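Local structure of LDL receptor adaptor protein (Rattus norvegicus, 3SO6) at residues Pro19-Lys30 with Ser75-Val86; Leu48-Ile56 with Thr118-Ala126. The protein serves as a clathrin-associated sorting adaptor in LDL receptor endocytosis, its phosphotyrosine-binding (PTB) domain, the part described here, recognising NPXY motifs in the receptor tail. One frame throughout, in Å; residues are numbered along the deposited sequence.

In the fold
Both contacts belong to one PTB domain of the PH-like superfold, a seven-stranded antiparallel sheet with helix 109-131 packed against it, and their centres lie about 18 Å apart. Interaction 1 sets helix 22-38 and the residues before it against edge strand 74-79; interaction 2 sets helix 109-131 against the turn between strands 44-51 and 54-59. They meet at Cys77, whose side chain points away from helix 22-38 and packs on helix 109-131, with SG 3.6 Å from Val119 CG1 and 3.9 Å from Phe123 CE2. The LDL receptor peptide adds an antiparallel strand along Tyr76-Ala79; Pro19, Lys20 and Glu22 touch it from one contact, Ala120, Phe123 and Ala126 from the other.

Interaction 1: residues Pro19-Lys30 with Ser75-Val86; sequences PKGEELSAAAVK and SYCTADKMHDKV
Carboxylate oxygen OD1 of Asp80 is reached from Ser25 and Glu22 through two waters: water 2, 2.7 Å from OD1, also bonds Ser25 OG and Thr78 OG1, while water 1, at a longer 3.3 Å, also donates to Glu22 OE2. The other oxygen, OD2, accepts the backbone N-H of His83 at 2.9 Å, an Asx motif at the start of the loop after the strand, and accepts a hydrogen bond from water 3, which also donates to Ala26 O. With CG anti to the backbone N (chi1 -167°), the Asp80 carboxylate lies against Val29, whose CG1 meets Val86 CG1 tip to tip at 3.8 Å.

Where the strand begins, Ser75 OG donates to Pro19 O at 2.7 Å. Lys20 folds back at its last torsion (chi4 -86°), bringing NZ to Ser75 O at 2.8 Å in the carbonyl plane, on a lone pair. Next along the strand, the backbone of Lys20 and Gly21 crosses one face of the Tyr76 ring: Gly21 N sits over the ring centre, and Gly21 CA makes a CH-pi contact 4.2 Å from the centroid. Ser25 OG approaches the ring edge.

Replacing Lys20 with an alanine would probably leave Ser75 O without this donor and remove a weak bond from NZ to the backbone of the bound receptor peptide. Glu22 OE2 and Thr78 OG1 also hydrogen-bond polar side chains of the peptide. The chemistry thus joins direct bonds and an aromatic face at one end to a water-bridged carboxylate at the other, tying the helix to the edge strand that pairs with the receptor tail.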
ATOM      1  N   PRO A  19      13.367   0.429  -2.857  1.00 15.33           N
ATOM      2  CA  PRO A  19      11.933   0.080  -3.033  1.00 14.25           C
ATOM      3  C   PRO A  19      11.424  -1.171  -2.275  1.00 13.84           C
ATOM      4  O   PRO A  19      10.205  -1.359  -2.119  1.00 14.42           O
ATOM      5  CB  PRO A  19      11.844  -0.137  -4.538  1.00 14.23           C
ATOM      6  CG  PRO A  19      13.304  -0.501  -4.968  1.00 17.40           C
ATOM      7  CD  PRO A  19      14.160   0.312  -4.098  1.00 15.41           C
ATOM      8  N   LYS A  20      12.311  -2.056  -1.872  1.00 17.01           N
ATOM      9  CA  LYS A  20      11.794  -3.355  -1.428  1.00 19.12           C
ATOM     10  C   LYS A  20      12.563  -3.849  -0.312  1.00 20.31           C
ATOM     11  O   LYS A  20      13.801  -3.811  -0.346  1.00 24.43           O
ATOM     12  CB  LYS A  20      11.897  -4.457  -2.516  1.00 20.57           C
ATOM     13  CG  LYS A  20      11.168  -4.126  -3.843  1.00 22.42           C
ATOM     14  CD  LYS A  20      11.304  -5.216  -4.897  1.00 27.51           C
ATOM     15  CE  LYS A  20      10.826  -4.669  -6.204  1.00 29.47           C
ATOM     16  NZ  LYS A  20       9.355  -4.775  -6.470  1.00 30.37           N
ATOM     17  N   GLY A  21      11.876  -4.412   0.674  1.00 16.49           N
ATOM     18  CA  GLY A  21      12.523  -5.080   1.754  1.00 16.63           C
ATOM     19  C   GLY A  21      11.905  -4.748   3.085  1.00 14.00           C
ATOM     20  O   GLY A  21      11.560  -3.607   3.439  1.00 14.05           O
ATOM     21  N   GLU A  22      11.911  -5.782   3.906  1.00 13.07           N
ATOM     22  CA  GLU A  22      11.279  -5.647   5.190  1.00 13.39           C
ATOM     23  C   GLU A  22      12.051  -4.715   6.149  1.00 12.16           C
ATOM     24  O   GLU A  22      11.491  -4.113   7.100  1.00 13.33           O
ATOM     25  CB  GLU A  22      11.029  -6.970   5.902  1.00 14.57           C
ATOM     26  CG  GLU A  22      10.172  -6.918   7.168  1.00 15.72           C
ATOM     27  CD  GLU A  22      10.034  -8.280   7.852  1.00 18.12           C
ATOM     28  OE1 GLU A  22      10.725  -9.283   7.457  1.00 19.99           O
ATOM     29  OE2 GLU A  22       9.274  -8.362   8.837  1.00 19.45           O
ATOM     30  N   GLU A  23      13.383  -4.628   5.906  1.00 11.31           N
ATOM     31  CA  GLU A  23      14.157  -3.732   6.769  1.00 12.28           C
ATOM     32  C   GLU A  23      13.709  -2.277   6.587  1.00 13.86           C
ATOM     33  O   GLU A  23      13.688  -1.452   7.543  1.00 15.82           O
ATOM     34  CB  GLU A  23      15.658  -3.913   6.546  1.00 13.20           C
ATOM     35  CG  GLU A  23      16.278  -3.274   5.318  1.00 14.79           C
ATOM     36  CD  GLU A  23      15.934  -3.869   3.954  1.00 15.34           C
ATOM     37  OE1 GLU A  23      15.067  -4.753   3.802  1.00 16.21           O
ATOM     38  OE2 GLU A  23      16.546  -3.445   2.966  1.00 18.81           O
ATOM     39  N   LEU A  24      13.328  -1.967   5.367  1.00 12.43           N
ATOM     40  CA  LEU A  24      12.896  -0.641   4.999  1.00 14.49           C
ATOM     41  C   LEU A  24      11.520  -0.386   5.542  1.00 12.29           C
ATOM     42  O   LEU A  24      11.254   0.690   6.116  1.00 12.19           O
ATOM     43  CB  LEU A  24      12.839  -0.477   3.424  1.00 18.14           C
ATOM     44  CG  LEU A  24      14.172  -0.493   2.730  1.00 18.73           C
ATOM     45  CD1 LEU A  24      14.170  -1.273   1.398  1.00 22.79           C
ATOM     46  CD2 LEU A  24      14.701   0.916   2.587  1.00 20.00           C
ATOM     47  N   SER A  25      10.605  -1.327   5.282  1.00 12.51           N
ATOM     48  CA  SER A  25       9.227  -1.103   5.694  1.00 11.32           C
ATOM     49  C   SER A  25       9.099  -1.082   7.208  1.00 10.61           C
ATOM     50  O   SER A  25       8.287  -0.318   7.725  1.00 11.79           O
ATOM     51  CB  SER A  25       8.273  -2.115   5.058  1.00 11.91           C
ATOM     52  OG  SER A  25       8.538  -3.432   5.436  1.00 12.77           O
ATOM     53  N   ALA A  26       9.827  -1.968   7.890  1.00  9.94           N
ATOM     54  CA  ALA A  26       9.725  -1.990   9.349  1.00 10.21           C
ATOM     55  C   ALA A  26      10.110  -0.638   9.912  1.00 10.63           C
ATOM     56  O   ALA A  26       9.452  -0.127  10.810  1.00 11.78           O
ATOM     57  CB  ALA A  26      10.572  -3.096   9.958  1.00 11.85           C
ATOM     58  N   ALA A  27      11.229  -0.056   9.430  1.00 10.85           N
ATOM     59  CA  ALA A  27      11.669   1.230   9.981  1.00 11.15           C
ATOM     60  C   ALA A  27      10.734   2.331   9.607  1.00 10.00           C
ATOM     61  O   ALA A  27      10.456   3.243  10.398  1.00 11.38           O
ATOM     62  CB  ALA A  27      13.096   1.536   9.545  1.00 11.91           C
ATOM     63  N   ALA A  28      10.152   2.263   8.406  1.00 10.59           N
ATOM     64  CA  ALA A  28       9.245   3.316   7.929  1.00 10.58           C
ATOM     65  C   ALA A  28       7.988   3.292   8.817  1.00 10.18           C
ATOM     66  O   ALA A  28       7.491   4.344   9.188  1.00 11.16           O
ATOM     67  CB  ALA A  28       8.838   3.116   6.489  1.00 11.66           C
ATOM     68  N   VAL A  29       7.441   2.103   9.012  1.00  9.78           N
ATOM     69  CA  VAL A  29       6.217   1.980   9.784  1.00  9.16           C
ATOM     70  C   VAL A  29       6.517   2.476  11.206  1.00 10.35           C
ATOM     71  O   VAL A  29       5.668   3.158  11.797  1.00 10.85           O
ATOM     72  CB  VAL A  29       5.659   0.518   9.796  1.00  9.80           C
ATOM     73  CG1 VAL A  29       4.579   0.318  10.938  1.00 10.81           C
ATOM     74  CG2 VAL A  29       5.083   0.176   8.427  1.00 11.52           C
ATOM     75  N   LYS A  30       7.692   2.162  11.789  1.00 10.57           N
ATOM     76  CA  LYS A  30       7.986   2.650  13.122  1.00 12.13           C
ATOM     77  C   LYS A  30       7.907   4.187  13.154  1.00 11.55           C
ATOM     78  O   LYS A  30       7.342   4.781  14.088  1.00 12.73           O
ATOM     79  CB  LYS A  30       9.402   2.112  13.563  1.00 14.22           C
ATOM     80  CG  LYS A  30       9.944   2.668  14.864  1.00 19.48           C
ATOM     81  CD  LYS A  30      11.444   2.252  15.153  1.00 26.38           C
ATOM     82  CE  LYS A  30      11.836   2.283  16.659  1.00 32.26           C
ATOM     83  NZ  LYS A  30      11.071   1.171  17.420  1.00 33.59           N
ATOM     84  N   SER A  75       6.061  -1.076  -5.221  1.00  9.86           N
ATOM     85  CA  SER A  75       7.133  -2.058  -5.207  1.00 12.68           C
ATOM     86  C   SER A  75       6.940  -3.139  -4.225  1.00 10.94           C
ATOM     87  O   SER A  75       7.482  -4.238  -4.414  1.00 11.72           O
ATOM     88  CB  SER A  75       8.474  -1.362  -4.926  1.00 12.17           C
ATOM     89  OG  SER A  75       8.321  -0.532  -3.806  1.00 13.71           O
ATOM     90  N   TYR A  76       6.194  -2.890  -3.139  1.00 10.80           N
ATOM     91  CA  TYR A  76       6.282  -3.784  -1.951  0.50 10.49           C
ATOM     92  C   TYR A  76       5.053  -3.537  -1.085  1.00 10.30           C
ATOM     93  O   TYR A  76       4.585  -2.386  -1.006  1.00 10.23           O
ATOM     94  CB  TYR A  76       7.578  -3.396  -1.192  0.50 10.99           C
ATOM     95  CG  TYR A  76       8.037  -4.398  -0.122  0.50  9.15           C
ATOM     96  CD1 TYR A  76       8.630  -5.605  -0.446  0.50 12.34           C
ATOM     97  CD2 TYR A  76       7.894  -4.092   1.261  0.50  9.51           C
ATOM     98  CE1 TYR A  76       9.064  -6.469   0.541  0.50 12.18           C
ATOM     99  CE2 TYR A  76       8.291  -4.983   2.234  0.50 10.62           C
ATOM    100  CZ  TYR A  76       8.872  -6.162   1.880  0.50 12.87           C
ATOM    101  OH  TYR A  76       9.245  -7.040   2.870  0.50 15.32           O
ATOM    102  N   CYS A  77       4.594  -4.557  -0.365  1.00  8.57           N
ATOM    103  CA  CYS A  77       3.626  -4.334   0.646  1.00  8.88           C
ATOM    104  C   CYS A  77       3.873  -5.242   1.842  1.00 10.16           C
ATOM    105  O   CYS A  77       4.560  -6.248   1.715  1.00 10.66           O
ATOM    106  CB  CYS A  77       2.188  -4.464   0.152  1.00 10.28           C
ATOM    107  SG  CYS A  77       1.696  -6.132  -0.298  1.00 13.36           S
ATOM    108  N   THR A  78       3.276  -4.863   2.968  1.00  8.79           N
ATOM    109  CA  THR A  78       3.561  -5.540   4.241  1.00  9.09           C
ATOM    110  C   THR A  78       2.403  -5.488   5.232  1.00  8.06           C
ATOM    111  O   THR A  78       1.762  -4.451   5.338  1.00  9.60           O
ATOM    112  CB  THR A  78       4.843  -4.915   4.883  1.00 10.40           C
ATOM    113  OG1 THR A  78       5.146  -5.553   6.110  1.00 13.28           O
ATOM    114  CG2 THR A  78       4.683  -3.394   5.200  1.00 13.80           C
ATOM    115  N   ALA A  79       2.210  -6.586   5.961  1.00 10.10           N
ATOM    116  CA  ALA A  79       1.535  -6.550   7.211  1.00 10.61           C
ATOM    117  C   ALA A  79       2.698  -6.505   8.233  1.00 10.62           C
ATOM    118  O   ALA A  79       3.462  -7.492   8.348  1.00 12.88           O
ATOM    119  CB  ALA A  79       0.676  -7.769   7.385  1.00 11.57           C
ATOM    120  N   ASP A  80       2.881  -5.383   8.910  1.00 11.67           N
ATOM    121  CA  ASP A  80       4.129  -5.181   9.736  1.00 12.59           C
ATOM    122  C   ASP A  80       4.240  -6.180  10.890  1.00 12.67           C
ATOM    123  O   ASP A  80       3.230  -6.588  11.474  1.00 13.40           O
ATOM    124  CB  ASP A  80       4.109  -3.717  10.254  1.00 11.92           C
ATOM    125  CG  ASP A  80       5.430  -3.294  10.809  1.00 13.25           C
ATOM    126  OD1 ASP A  80       6.398  -3.250  10.050  1.00 13.88           O
ATOM    127  OD2 ASP A  80       5.507  -2.985  12.022  1.00 14.08           O
ATOM    128  N   LYS A  81       5.477  -6.601  11.193  1.00 12.55           N
ATOM    129  CA  LYS A  81       5.675  -7.533  12.328  1.00 13.93           C
ATOM    130  C   LYS A  81       5.470  -6.865  13.671  1.00 15.11           C
ATOM    131  O   LYS A  81       4.707  -7.363  14.509  1.00 16.66           O
ATOM    132  CB  LYS A  81       7.099  -8.075  12.283  1.00 15.95           C
ATOM    133  CG  LYS A  81       7.395  -9.129  13.366  1.00 18.41           C
ATOM    134  CD  LYS A  81       8.867  -9.575  13.277  1.00 23.47           C
ATOM    135  CE  LYS A  81       9.213 -10.462  14.471  1.00 28.98           C
ATOM    136  NZ  LYS A  81      10.704 -10.758  14.469  1.00 35.06           N
ATOM    137  N   MET A  82       6.186  -5.770  13.942  0.50 14.29           N
ATOM    138  CA  MET A  82       6.096  -5.135  15.253  0.50 14.68           C
ATOM    139  C   MET A  82       4.711  -4.522  15.455  0.50 13.33           C
ATOM    140  O   MET A  82       4.068  -4.723  16.499  0.50 13.50           O
ATOM    141  CB  MET A  82       7.174  -4.053  15.374  0.50 16.99           C
ATOM    142  CG  MET A  82       7.000  -3.163  16.586  0.50 18.44           C
ATOM    143  SD  MET A  82       8.509  -2.377  17.105  0.50 27.22           S
ATOM    144  CE  MET A  82       9.282  -3.823  17.777  0.50 21.17           C
ATOM    145  N   HIS A  83       4.269  -3.722  14.498  1.00 12.56           N
ATOM    146  CA  HIS A  83       3.004  -2.953  14.640  1.00 11.61           C
ATOM    147  C   HIS A  83       1.996  -3.747  13.829  1.00 11.76           C
ATOM    148  O   HIS A  83       1.742  -3.451  12.642  1.00 11.48           O
ATOM    149  CB  HIS A  83       3.195  -1.536  14.113  1.00 12.82           C
ATOM    150  CG  HIS A  83       4.152  -0.746  14.937  1.00 14.01           C
ATOM    151  ND1 HIS A  83       3.802  -0.222  16.182  1.00 18.91           N
ATOM    152  CD2 HIS A  83       5.449  -0.388  14.725  1.00 18.32           C
ATOM    153  CE1 HIS A  83       4.852   0.415  16.696  1.00 19.31           C
ATOM    154  NE2 HIS A  83       5.873   0.273  15.863  1.00 19.23           N
ATOM    155  N   ASP A  84       1.520  -4.848  14.413  1.00 12.77           N
ATOM    156  CA  ASP A  84       0.839  -5.886  13.623  1.00 13.38           C
ATOM    157  C   ASP A  84      -0.570  -5.541  13.174  1.00 11.97           C
ATOM    158  O   ASP A  84      -1.155  -6.307  12.374  1.00 13.23           O
ATOM    159  CB  ASP A  84       0.949  -7.240  14.284  1.00 15.64           C
ATOM    160  CG  ASP A  84       0.104  -7.369  15.558  1.00 20.48           C
ATOM    161  OD1 ASP A  84      -0.630  -6.436  15.956  1.00 22.17           O
ATOM    162  OD2 ASP A  84       0.144  -8.453  16.137  1.00 21.80           O
ATOM    163  N   LYS A  85      -1.098  -4.368  13.578  1.00 12.02           N
ATOM    164  CA  LYS A  85      -2.375  -3.909  12.963  1.00 11.38           C
ATOM    165  C   LYS A  85      -2.106  -3.044  11.753  1.00  9.85           C
ATOM    166  O   LYS A  85      -3.073  -2.498  11.167  1.00 10.84           O
ATOM    167  CB  LYS A  85      -3.234  -3.132  13.961  1.00 13.27           C
ATOM    168  CG  LYS A  85      -3.638  -4.012  15.137  1.00 14.87           C
ATOM    169  CD  LYS A  85      -4.270  -3.152  16.273  1.00 17.88           C
ATOM    170  CE  LYS A  85      -4.428  -3.896  17.589  1.00 19.14           C
ATOM    171  NZ  LYS A  85      -5.087  -2.952  18.570  1.00 20.70           N
ATOM    172  N   VAL A  86      -0.839  -2.897  11.335  1.00 10.30           N
ATOM    173  CA  VAL A  86      -0.539  -1.919  10.221  1.00 10.40           C
ATOM    174  C   VAL A  86      -0.278  -2.651   8.914  1.00  8.92           C
ATOM    175  O   VAL A  86       0.503  -3.604   8.894  1.00 10.38           O
ATOM    176  CB  VAL A  86       0.675  -1.027  10.601  1.00  9.51           C
ATOM    177  CG1 VAL A  86       1.093  -0.120   9.449  1.00 11.64           C
ATOM    178  CG2 VAL A  86       0.349  -0.228  11.903  1.00 11.86           C
TER
HETATM  179  O   HOH W   1       7.934  -6.116   9.543  1.00 20.79           O
HETATM  180  O   HOH W   2       7.099  -4.203   7.653  1.00 14.56           O
HETATM  181  O   HOH W   3       7.934  -1.757  12.527  1.00 17.47           O
HETATM  182  O   HOH W   4       8.155   1.239  17.191  1.00 31.12           O

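Interaction 2: residues Leu48-Ile56 with Thr118-Ala126; sequences LKVSPRGII and TVAQAFKVA
Strand 48-51 runs at 37° to helix 118-126, their axes approaching to 7.6 Å, and the backbones come nearest at Pro52 and Ala122, whose CA atoms are 4.2 Å apart. Strands 48-51 and 54-56 form a hairpin, closed by a type I turn from Ser51 to Gly54. Within the turn, Ser51 OG accepts from Arg53 N, an ST turn; CB and CG of Pro52 lie against the helix.

The small side chain of Ala122 allows this close approach: its CB lies 3.3 Å from Ser51 O. One turn further along, Val125 CG1 presses on Pro52 CG at 3.4 Å, tighter than usual for two carbons, while Ala126 CB lies 3.4 Å from Pro52 O. From the strand proper, Val50 adds an apolar contact. Its CG1, anti to the backbone N (chi1 177°), meets both Thr118 CG2 and Val119 CG2 at 3.8 Å. The Val50 and Val119 side chains cross at about a right angle, as do those of Ile55 and Val119, the Ile55 CD1 methyl being the part that reaches the helix.

Thr118 turns its hydroxyl back to Ala114 O within the helix, leaving its methyl for Val50. Around this interface Val50 and Thr118 also pack on Phe6 of strand 4-16, Val119 on Phe87 of strand 86-92, and Phe123 on Ile74 of strand 74-79, so helix 109-131 spans the sheet from the hairpin to that strand.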
ATOM      1  N   LEU A  48      -9.551   1.905   0.796  1.00 16.55           N
ATOM      2  CA  LEU A  48      -8.653   1.354  -0.230  1.00 16.09           C
ATOM      3  C   LEU A  48      -9.432   0.369  -1.106  1.00 16.92           C
ATOM      4  O   LEU A  48     -10.087  -0.541  -0.588  1.00 18.87           O
ATOM      5  CB  LEU A  48      -7.531   0.501   0.391  1.00 17.76           C
ATOM      6  CG  LEU A  48      -6.423   1.241   1.069  1.00 18.22           C
ATOM      7  CD1 LEU A  48      -6.939   2.022   2.348  1.00 22.52           C
ATOM      8  CD2 LEU A  48      -5.206   0.352   1.451  1.00 16.83           C
ATOM      9  N   LYS A  49      -9.344   0.544  -2.416  1.00 16.01           N
ATOM     10  CA  LYS A  49      -9.927  -0.425  -3.363  1.00 15.05           C
ATOM     11  C   LYS A  49      -8.754  -1.020  -4.143  1.00 14.00           C
ATOM     12  O   LYS A  49      -8.046  -0.319  -4.944  1.00 16.63           O
ATOM     13  CB  LYS A  49     -10.990   0.218  -4.275  1.00 17.35           C
ATOM     14  CG  LYS A  49     -11.736  -0.880  -5.113  1.00 21.04           C
ATOM     15  CD  LYS A  49     -12.866  -0.304  -6.026  1.00 26.39           C
ATOM     16  N   VAL A  50      -8.556  -2.322  -3.943  1.00 11.08           N
ATOM     17  CA  VAL A  50      -7.339  -3.024  -4.463  1.00 11.75           C
ATOM     18  C   VAL A  50      -7.761  -3.854  -5.695  1.00 12.58           C
ATOM     19  O   VAL A  50      -8.720  -4.638  -5.565  1.00 13.50           O
ATOM     20  CB  VAL A  50      -6.800  -3.974  -3.344  1.00 10.44           C
ATOM     21  CG1 VAL A  50      -5.618  -4.739  -3.872  1.00 13.15           C
ATOM     22  CG2 VAL A  50      -6.464  -3.161  -2.092  1.00 12.62           C
ATOM     23  N   SER A  51      -7.068  -3.683  -6.809  1.00 12.70           N
ATOM     24  CA  SER A  51      -7.343  -4.595  -7.973  1.00 12.97           C
ATOM     25  C   SER A  51      -6.048  -4.690  -8.724  1.00 11.83           C
ATOM     26  O   SER A  51      -5.049  -4.064  -8.344  1.00 11.93           O
ATOM     27  CB  SER A  51      -8.411  -3.929  -8.841  1.00 15.24           C
ATOM     28  OG  SER A  51      -7.866  -2.836  -9.553  1.00 17.94           O
ATOM     29  N   PRO A  52      -6.016  -5.475  -9.809  1.00 11.81           N
ATOM     30  CA  PRO A  52      -4.753  -5.583 -10.567  1.00 11.05           C
ATOM     31  C   PRO A  52      -4.354  -4.232 -11.184  1.00 12.34           C
ATOM     32  O   PRO A  52      -3.199  -4.105 -11.602  1.00 13.53           O
ATOM     33  CB  PRO A  52      -5.064  -6.685 -11.637  1.00 12.19           C
ATOM     34  CG  PRO A  52      -6.215  -7.450 -11.007  1.00 13.62           C
ATOM     35  CD  PRO A  52      -7.044  -6.473 -10.239  1.00 14.39           C
ATOM     36  N   ARG A  53      -5.258  -3.258 -11.258  1.00 12.63           N
ATOM     37  CA  ARG A  53      -4.945  -1.907 -11.743  0.50 12.70           C
ATOM     38  C   ARG A  53      -4.082  -1.100 -10.785  1.00 12.45           C
ATOM     39  O   ARG A  53      -3.358  -0.176 -11.179  1.00 14.89           O
ATOM     40  CB  ARG A  53      -6.264  -1.156 -12.046  0.50 14.75           C
ATOM     41  CG  ARG A  53      -7.134  -1.848 -13.116  0.50 15.02           C
ATOM     42  CD  ARG A  53      -8.141  -0.909 -13.782  0.50 20.41           C
ATOM     43  NE  ARG A  53      -7.571   0.277 -14.441  0.50 23.17           N
ATOM     44  CZ  ARG A  53      -7.345   0.387 -15.764  0.50 25.93           C
ATOM     45  NH1 ARG A  53      -7.530  -0.636 -16.599  0.50 28.04           N
ATOM     46  NH2 ARG A  53      -6.911   1.528 -16.260  0.50 31.59           N
ATOM     47  N   GLY A  54      -4.147  -1.446  -9.516  1.00 12.15           N
ATOM     48  CA  GLY A  54      -3.510  -0.652  -8.456  1.00 14.15           C
ATOM     49  C   GLY A  54      -4.391  -0.458  -7.240  1.00 12.87           C
ATOM     50  O   GLY A  54      -5.268  -1.257  -6.979  1.00 13.80           O
ATOM     51  N   ILE A  55      -4.071   0.572  -6.456  1.00 12.76           N
ATOM     52  CA  ILE A  55      -4.830   0.833  -5.253  1.00 13.90           C
ATOM     53  C   ILE A  55      -5.442   2.227  -5.364  1.00 13.93           C
ATOM     54  O   ILE A  55      -4.720   3.197  -5.642  1.00 16.86           O
ATOM     55  CB  ILE A  55      -3.940   0.821  -3.985  1.00 13.02           C
ATOM     56  CG1 ILE A  55      -3.337  -0.557  -3.776  1.00 14.10           C
ATOM     57  CG2 ILE A  55      -4.789   1.194  -2.783  1.00 18.36           C
ATOM     58  CD1 ILE A  55      -2.268  -0.626  -2.673  1.00 14.64           C
ATOM     59  N   ILE A  56      -6.766   2.279  -5.239  1.00 15.56           N
ATOM     60  CA  ILE A  56      -7.486   3.561  -5.256  1.00 15.92           C
ATOM     61  C   ILE A  56      -7.712   3.950  -3.786  1.00 16.87           C
ATOM     62  O   ILE A  56      -8.334   3.198  -3.031  1.00 17.12           O
ATOM     63  CB  ILE A  56      -8.824   3.562  -5.986  1.00 16.38           C
ATOM     64  CG1 ILE A  56      -8.622   3.017  -7.390  1.00 20.00           C
ATOM     65  CG2 ILE A  56      -9.326   4.945  -6.163  1.00 17.81           C
ATOM     66  CD1 ILE A  56      -9.853   2.847  -8.152  1.00 23.72           C
ATOM     67  N   THR A 118      -4.405  -9.520  -0.257  1.00  9.20           N
ATOM     68  CA  THR A 118      -5.205  -9.035  -1.395  1.00  9.67           C
ATOM     69  C   THR A 118      -4.274  -8.259  -2.345  1.00  9.08           C
ATOM     70  O   THR A 118      -4.377  -8.412  -3.571  1.00  9.93           O
ATOM     71  CB  THR A 118      -6.334  -8.165  -0.907  1.00 11.24           C
ATOM     72  OG1 THR A 118      -7.126  -8.944  -0.027  1.00 14.02           O
ATOM     73  CG2 THR A 118      -7.180  -7.693  -2.039  1.00 12.33           C
ATOM     74  N   VAL A 119      -3.425  -7.397  -1.810  1.00  8.86           N
ATOM     75  CA  VAL A 119      -2.443  -6.679  -2.637  1.00  9.67           C
ATOM     76  C   VAL A 119      -1.510  -7.638  -3.344  1.00  9.37           C
ATOM     77  O   VAL A 119      -1.219  -7.462  -4.514  1.00 10.34           O
ATOM     78  CB  VAL A 119      -1.752  -5.579  -1.849  1.00  8.95           C
ATOM     79  CG1 VAL A 119      -0.696  -4.892  -2.684  1.00 11.99           C
ATOM     80  CG2 VAL A 119      -2.768  -4.556  -1.292  1.00 10.44           C
ATOM     81  N   ALA A 120      -1.091  -8.713  -2.672  1.00 10.18           N
ATOM     82  CA  ALA A 120      -0.254  -9.731  -3.329  1.00 10.33           C
ATOM     83  C   ALA A 120      -0.969 -10.328  -4.518  1.00 10.71           C
ATOM     84  O   ALA A 120      -0.323 -10.600  -5.549  1.00 11.29           O
ATOM     85  CB  ALA A 120       0.060 -10.860  -2.332  1.00 13.95           C
ATOM     86  N   GLN A 121      -2.269 -10.613  -4.369  1.00 10.56           N
ATOM     87  CA  GLN A 121      -3.015 -11.097  -5.509  1.00 11.73           C
ATOM     88  C   GLN A 121      -3.032 -10.098  -6.649  1.00 10.69           C
ATOM     89  O   GLN A 121      -2.879 -10.488  -7.824  1.00 11.51           O
ATOM     90  CB  GLN A 121      -4.430 -11.516  -5.132  1.00 14.07           C
ATOM     91  CG  GLN A 121      -5.195 -12.156  -6.316  1.00 17.26           C
ATOM     92  CD  GLN A 121      -6.752 -12.276  -6.100  1.00 24.76           C
ATOM     93  OE1 GLN A 121      -7.278 -11.997  -5.022  1.00 24.48           O
ATOM     94  NE2 GLN A 121      -7.484 -12.702  -7.175  1.00 26.37           N
ATOM     95  N   ALA A 122      -3.209  -8.827  -6.337  1.00  9.75           N
ATOM     96  CA  ALA A 122      -3.183  -7.820  -7.385  1.00  9.75           C
ATOM     97  C   ALA A 122      -1.827  -7.767  -8.100  1.00 10.31           C
ATOM     98  O   ALA A 122      -1.799  -7.658  -9.341  1.00 10.60           O
ATOM     99  CB  ALA A 122      -3.466  -6.483  -6.791  1.00 11.14           C
ATOM    100  N   PHE A 123      -0.715  -7.873  -7.345  1.00 10.01           N
ATOM    101  CA  PHE A 123       0.605  -7.886  -7.990  1.00 10.19           C
ATOM    102  C   PHE A 123       0.683  -9.066  -8.932  1.00 10.64           C
ATOM    103  O   PHE A 123       1.188  -8.972 -10.044  1.00 11.48           O
ATOM    104  CB  PHE A 123       1.691  -8.112  -6.960  1.00 10.04           C
ATOM    105  CG  PHE A 123       1.922  -6.993  -5.965  1.00 10.58           C
ATOM    106  CD1 PHE A 123       1.479  -5.674  -6.169  1.00 10.56           C
ATOM    107  CD2 PHE A 123       2.725  -7.261  -4.809  1.00 10.40           C
ATOM    108  CE1 PHE A 123       1.801  -4.681  -5.243  1.00  9.64           C
ATOM    109  CE2 PHE A 123       3.073  -6.272  -3.928  1.00 10.52           C
ATOM    110  CZ  PHE A 123       2.576  -4.980  -4.126  1.00 11.03           C
ATOM    111  N   LYS A 124       0.252 -10.264  -8.511  1.00 10.96           N
ATOM    112  CA  LYS A 124       0.359 -11.490  -9.299  1.00 11.42           C
ATOM    113  C   LYS A 124      -0.496 -11.424 -10.561  1.00 10.32           C
ATOM    114  O   LYS A 124      -0.030 -11.707 -11.673  1.00 11.64           O
ATOM    115  CB  LYS A 124      -0.048 -12.693  -8.439  1.00 13.77           C
ATOM    116  CG  LYS A 124       0.060 -14.014  -9.251  1.00 15.88           C
ATOM    117  CD  LYS A 124      -0.285 -15.291  -8.357  1.00 18.16           C
ATOM    118  CE  LYS A 124       0.277 -16.563  -9.038  1.00 26.00           C
ATOM    119  NZ  LYS A 124      -0.756 -17.206  -9.797  1.00 35.79           N
ATOM    120  N   VAL A 125      -1.749 -10.999 -10.413  1.00  9.98           N
ATOM    121  CA  VAL A 125      -2.635 -10.932 -11.564  1.00 11.07           C
ATOM    122  C   VAL A 125      -2.136  -9.818 -12.502  1.00 10.25           C
ATOM    123  O   VAL A 125      -2.132 -10.043 -13.739  1.00 10.01           O
ATOM    124  CB  VAL A 125      -4.064 -10.678 -11.076  1.00 11.16           C
ATOM    125  CG1 VAL A 125      -4.969 -10.390 -12.297  1.00 13.30           C
ATOM    126  CG2 VAL A 125      -4.534 -11.885 -10.316  1.00 14.53           C
ATOM    127  N   ALA A 126      -1.695  -8.684 -12.024  1.00  9.92           N
ATOM    128  CA  ALA A 126      -1.125  -7.647 -12.923  1.00  9.34           C
ATOM    129  C   ALA A 126       0.054  -8.181 -13.697  1.00  9.73           C
ATOM    130  O   ALA A 126       0.186  -7.905 -14.879  1.00 12.08           O
ATOM    131  CB  ALA A 126      -0.771  -6.394 -12.120  1.00 11.44           C
TER